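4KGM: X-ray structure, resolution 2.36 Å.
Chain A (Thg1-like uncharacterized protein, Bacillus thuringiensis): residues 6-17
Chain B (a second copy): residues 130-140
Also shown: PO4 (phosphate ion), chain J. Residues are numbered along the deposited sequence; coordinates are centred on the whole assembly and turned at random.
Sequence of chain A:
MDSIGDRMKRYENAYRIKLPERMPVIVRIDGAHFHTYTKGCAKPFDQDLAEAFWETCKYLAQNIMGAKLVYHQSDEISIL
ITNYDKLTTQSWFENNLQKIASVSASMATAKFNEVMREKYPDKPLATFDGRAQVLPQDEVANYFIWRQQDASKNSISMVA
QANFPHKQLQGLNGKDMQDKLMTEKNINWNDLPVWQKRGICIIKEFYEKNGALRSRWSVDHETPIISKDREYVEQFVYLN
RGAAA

Chain A, residues 6-17: DRMKRYENAYRI
Chain B (130-140) GRAQVLPQDEV

How do the two backbones meet? Chain A enters as a helix, phi/psi near -65/-40 from A:Asp6 to A:Glu12, and A:Asn13 (-70/-15) to A:Arg16 form a type I turn closed by A:Arg16 N to A:Asn13 O at 3.1 Å. Chain B runs as an extended strand over 130-134, then continues through B:Leu135 and B:Pro136 (-64/157) to B:Glu139, the N-cap of a following helix. Helix and strand axes approach to 7.8 Å, their N-to-C directions 107° apart. The register runs in reverse: the CA atoms of A:Met8 and B:Glu139 lie 8.5 Å apart, those of A:Tyr11 and B:Leu135 6.8 Å, and those of A:Glu12 and B:Gln133 5.9 Å. The two stretches bury 619 Å² between them.

Why is A:Tyr11 the centre of the contact? It loses the most surface, 94 Å², with its CA-to-CB bond directed toward chain B, chi1 m (-72°) and chi2 -61°. B:Leu135 (m, t) lays CD2 over one face of the ring, 3.9 Å from its centroid, a CH-pi contact 30° off the normal. B:Pro136 CD packs 3.6 Å from A:Tyr11 CE1. Beyond this apolar patch, A:Tyr11 OH donates to B:Glu139 OE2 at 2.9 Å, near the ring plane.

What does B:Glu139 gain from its 90 Å² of cover? Its m, m side chain (chi3 45°) presents both carboxylate oxygens to A:Arg7 in a two-pronged salt bridge: A:Arg7 NE donates to B:Glu139 OE2 at 2.7 Å and A:Arg7 NH2 to B:Glu139 OE1 at 2.6 Å, both nearly linear. OE2 thus serves two donors. A:Met8 (m, m, t) brings CE to 3.4 Å from B:Glu139 O.

How does B:Gln133 fill the middle, with 70 Å² covered? Its p, t side chain (chi3 67°) packs against the helix, B:Gln133 NE2 3.6 Å from A:Tyr11 CB and B:Gln133 OE1 3.5 Å from A:Glu12 CB, and makes its hydrogen-bonded links to it through water. Water 1 receives from B:Gln133 NE2 (2.5 Å) and donates to A:Met8 O (2.8 Å); water 3 donates to B:Gln133 OE1 (2.7 Å) and to A:Glu12 OE1 (2.8 Å). Farther along the strand, water 2 donates to A:Tyr11 O and B:Val134 O, each at 2.7 Å.

What closes the other end? A:Glu12 (t, t) accepts at OE2 from B:Arg131 NH1 (2.7 Å), a salt bridge. A:Arg16 NH1 lies only 4.2 Å from B:Arg131 NH1, but a phosphate ion offsets these like charges: A:Arg16 NH2 donates to its O4 at 2.6 Å, B:Arg131 NH1 to O2 and B:Arg131 NH2 to O3, both at 2.8 Å.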

# COMPACT_ATOMS: atom_id res chain seq x y z
N ASP A 6 3.32 21.52 -0.59
CA ASP A 6 4.23 20.46 -0.19
C ASP A 6 3.52 19.51 0.76
O ASP A 6 3.66 18.30 0.66
CB ASP A 6 5.47 21.05 0.50
CG ASP A 6 6.28 21.94 -0.42
OD1 ASP A 6 6.28 21.68 -1.64
OD2 ASP A 6 6.90 22.90 0.08
N ARG A 7 2.77 20.09 1.69
CA ARG A 7 2.01 19.32 2.66
C ARG A 7 0.93 18.51 1.95
O ARG A 7 0.73 17.33 2.24
CB ARG A 7 1.38 20.25 3.71
CG ARG A 7 1.71 19.87 5.14
CD ARG A 7 1.35 20.98 6.13
NE ARG A 7 -0.05 21.38 6.03
CZ ARG A 7 -0.46 22.57 5.60
NH1 ARG A 7 0.43 23.48 5.23
NH2 ARG A 7 -1.75 22.85 5.54
N MET A 8 0.26 19.14 0.99
CA MET A 8 -0.78 18.48 0.23
C MET A 8 -0.22 17.37 -0.66
O MET A 8 -0.86 16.34 -0.86
CB MET A 8 -1.55 19.49 -0.62
CG MET A 8 -2.45 20.39 0.21
SD MET A 8 -3.63 19.42 1.16
CE MET A 8 -3.92 20.52 2.55
N LYS A 9 0.98 17.59 -1.18
CA LYS A 9 1.63 16.60 -2.03
C LYS A 9 1.92 15.31 -1.27
O LYS A 9 1.88 14.23 -1.84
CB LYS A 9 2.92 17.16 -2.63
N ARG A 10 2.22 15.43 0.02
CA ARG A 10 2.53 14.26 0.83
C ARG A 10 1.29 13.44 1.19
O ARG A 10 1.35 12.22 1.28
CB ARG A 10 3.30 14.65 2.10
CG ARG A 10 4.69 15.19 1.84
CD ARG A 10 5.57 15.10 3.08
NE ARG A 10 4.99 15.80 4.22
CZ ARG A 10 5.18 17.08 4.48
NH1 ARG A 10 5.94 17.82 3.68
NH2 ARG A 10 4.61 17.64 5.54
N TYR A 11 0.17 14.12 1.40
CA TYR A 11 -1.08 13.43 1.67
C TYR A 11 -1.47 12.59 0.47
O TYR A 11 -1.91 11.44 0.62
CB TYR A 11 -2.20 14.42 1.99
CG TYR A 11 -2.08 15.09 3.34
CD1 TYR A 11 -2.08 14.34 4.51
CD2 TYR A 11 -1.98 16.47 3.44
CE1 TYR A 11 -1.97 14.96 5.75
CE2 TYR A 11 -1.88 17.09 4.67
CZ TYR A 11 -1.87 16.33 5.82
OH TYR A 11 -1.77 16.95 7.04
N GLU A 12 -1.30 13.15 -0.71
CA GLU A 12 -1.64 12.46 -1.94
C GLU A 12 -0.68 11.29 -2.18
O GLU A 12 -1.09 10.22 -2.61
CB GLU A 12 -1.61 13.42 -3.14
CG GLU A 12 -2.05 12.78 -4.45
CD GLU A 12 -1.92 13.71 -5.64
OE1 GLU A 12 -2.27 14.90 -5.52
OE2 GLU A 12 -1.45 13.25 -6.70
N ASN A 13 0.60 11.51 -1.89
CA ASN A 13 1.62 10.49 -2.11
C ASN A 13 1.51 9.31 -1.15
O ASN A 13 2.11 8.26 -1.39
CB ASN A 13 3.03 11.10 -2.04
CG ASN A 13 3.34 11.97 -3.25
OD1 ASN A 13 2.68 11.87 -4.29
ND2 ASN A 13 4.35 12.83 -3.11
N ALA A 14 0.76 9.48 -0.07
CA ALA A 14 0.52 8.40 0.87
C ALA A 14 -0.19 7.24 0.18
O ALA A 14 -0.13 6.10 0.64
CB ALA A 14 -0.29 8.90 2.06
N TYR A 15 -0.87 7.54 -0.92
CA TYR A 15 -1.56 6.51 -1.70
C TYR A 15 -1.14 6.53 -3.16
O TYR A 15 -1.86 6.05 -4.04
CB TYR A 15 -3.07 6.62 -1.52
CG TYR A 15 -3.47 6.40 -0.09
CD1 TYR A 15 -3.59 5.11 0.42
CD2 TYR A 15 -3.68 7.46 0.77
CE1 TYR A 15 -3.93 4.89 1.74
CE2 TYR A 15 -4.02 7.26 2.10
CZ TYR A 15 -4.15 5.97 2.57
OH TYR A 15 -4.48 5.75 3.89
N ARG A 16 0.04 7.08 -3.41
CA ARG A 16 0.66 7.00 -4.73
C ARG A 16 1.34 5.64 -4.85
O ARG A 16 2.56 5.53 -4.78
CB ARG A 16 1.67 8.12 -4.94
CG ARG A 16 2.17 8.23 -6.37
CD ARG A 16 3.05 9.45 -6.56
NE ARG A 16 3.40 9.63 -7.97
CZ ARG A 16 2.63 10.27 -8.85
NH1 ARG A 16 1.47 10.79 -8.47
NH2 ARG A 16 3.03 10.38 -10.11
N ILE A 17 0.53 4.61 -5.02
CA ILE A 17 1.02 3.24 -5.04
C ILE A 17 1.54 2.87 -6.42
O ILE A 17 0.93 3.20 -7.44
CB ILE A 17 -0.09 2.26 -4.60
CG1 ILE A 17 -0.63 2.69 -3.23
CG2 ILE A 17 0.43 0.84 -4.56
CD1 ILE A 17 -1.78 1.85 -2.74
N GLY B 130 -8.36 8.82 -12.09
CA GLY B 130 -8.92 9.03 -10.77
C GLY B 130 -7.96 8.62 -9.68
O GLY B 130 -7.25 7.62 -9.80
N ARG B 131 -7.92 9.41 -8.61
CA ARG B 131 -7.06 9.11 -7.47
C ARG B 131 -7.76 9.48 -6.17
O ARG B 131 -8.43 10.51 -6.09
CB ARG B 131 -5.72 9.84 -7.59
CG ARG B 131 -5.81 11.36 -7.47
CD ARG B 131 -4.50 12.02 -7.88
NE ARG B 131 -4.28 11.92 -9.32
CZ ARG B 131 -3.17 12.31 -9.94
NH1 ARG B 131 -2.17 12.82 -9.24
NH2 ARG B 131 -3.07 12.17 -11.25
N ALA B 132 -7.63 8.63 -5.16
CA ALA B 132 -8.27 8.88 -3.88
C ALA B 132 -7.24 8.95 -2.76
O ALA B 132 -6.13 8.42 -2.89
CB ALA B 132 -9.31 7.80 -3.58
N GLN B 133 -7.61 9.61 -1.68
CA GLN B 133 -6.73 9.79 -0.54
C GLN B 133 -7.55 10.15 0.68
O GLN B 133 -8.76 10.37 0.58
CB GLN B 133 -5.71 10.90 -0.82
CG GLN B 133 -6.30 12.31 -0.76
CD GLN B 133 -5.33 13.37 -1.26
OE1 GLN B 133 -4.99 13.41 -2.44
NE2 GLN B 133 -4.89 14.23 -0.35
N VAL B 134 -6.90 10.23 1.83
CA VAL B 134 -7.54 10.73 3.03
C VAL B 134 -6.91 12.05 3.45
O VAL B 134 -5.79 12.38 3.03
CB VAL B 134 -7.45 9.73 4.19
CG1 VAL B 134 -8.27 8.48 3.89
CG2 VAL B 134 -6.00 9.37 4.47
N LEU B 135 -7.63 12.81 4.26
CA LEU B 135 -7.13 14.06 4.82
C LEU B 135 -7.64 14.21 6.24
O LEU B 135 -8.77 13.84 6.54
CB LEU B 135 -7.59 15.26 4.00
CG LEU B 135 -6.91 15.55 2.66
CD1 LEU B 135 -7.50 16.79 2.04
CD2 LEU B 135 -5.42 15.73 2.87
N PRO B 136 -6.79 14.73 7.14
CA PRO B 136 -7.29 15.12 8.46
C PRO B 136 -8.30 16.25 8.34
O PRO B 136 -8.29 16.97 7.34
CB PRO B 136 -6.02 15.59 9.20
CG PRO B 136 -4.99 15.79 8.14
CD PRO B 136 -5.33 14.85 7.03
N GLN B 137 -9.17 16.39 9.33
CA GLN B 137 -10.23 17.38 9.29
C GLN B 137 -9.70 18.81 9.16
O GLN B 137 -10.31 19.65 8.51
CB GLN B 137 -11.12 17.27 10.53
CG GLN B 137 -11.92 15.98 10.62
CD GLN B 137 -12.72 15.90 11.91
OE1 GLN B 137 -13.94 15.77 11.88
NE2 GLN B 137 -12.03 15.96 13.04
N ASP B 138 -8.56 19.07 9.78
CA ASP B 138 -7.99 20.41 9.79
C ASP B 138 -7.15 20.69 8.54
O ASP B 138 -6.37 21.64 8.51
CB ASP B 138 -7.15 20.64 11.06
CG ASP B 138 -5.87 19.82 11.08
OD1 ASP B 138 -5.77 18.84 10.32
OD2 ASP B 138 -4.97 20.15 11.88
N GLU B 139 -7.32 19.86 7.51
CA GLU B 139 -6.59 20.04 6.26
C GLU B 139 -7.51 20.06 5.04
O GLU B 139 -7.07 20.36 3.93
CB GLU B 139 -5.52 18.96 6.09
CG GLU B 139 -4.34 19.07 7.04
CD GLU B 139 -3.30 20.09 6.60
OE1 GLU B 139 -3.68 21.21 6.20
OE2 GLU B 139 -2.09 19.76 6.66
N VAL B 140 -8.79 19.75 5.25
CA VAL B 140 -9.74 19.69 4.15
C VAL B 140 -9.94 21.06 3.50
O VAL B 140 -9.85 21.19 2.28
CB VAL B 140 -11.11 19.15 4.60
CG1 VAL B 140 -12.07 19.09 3.42
CG2 VAL B 140 -10.95 17.77 5.21
P PO4 J . 0.61 12.76 -11.89
O1 PO4 J . 1.40 13.84 -12.59
O2 PO4 J . 0.26 13.23 -10.49
O3 PO4 J . -0.65 12.48 -12.66
O4 PO4 J . 1.45 11.50 -11.82
O HOH W 1 -3.62 16.35 -0.88
O HOH W 2 -3.74 10.69 2.41
O HOH W 3 -4.15 15.74 -3.61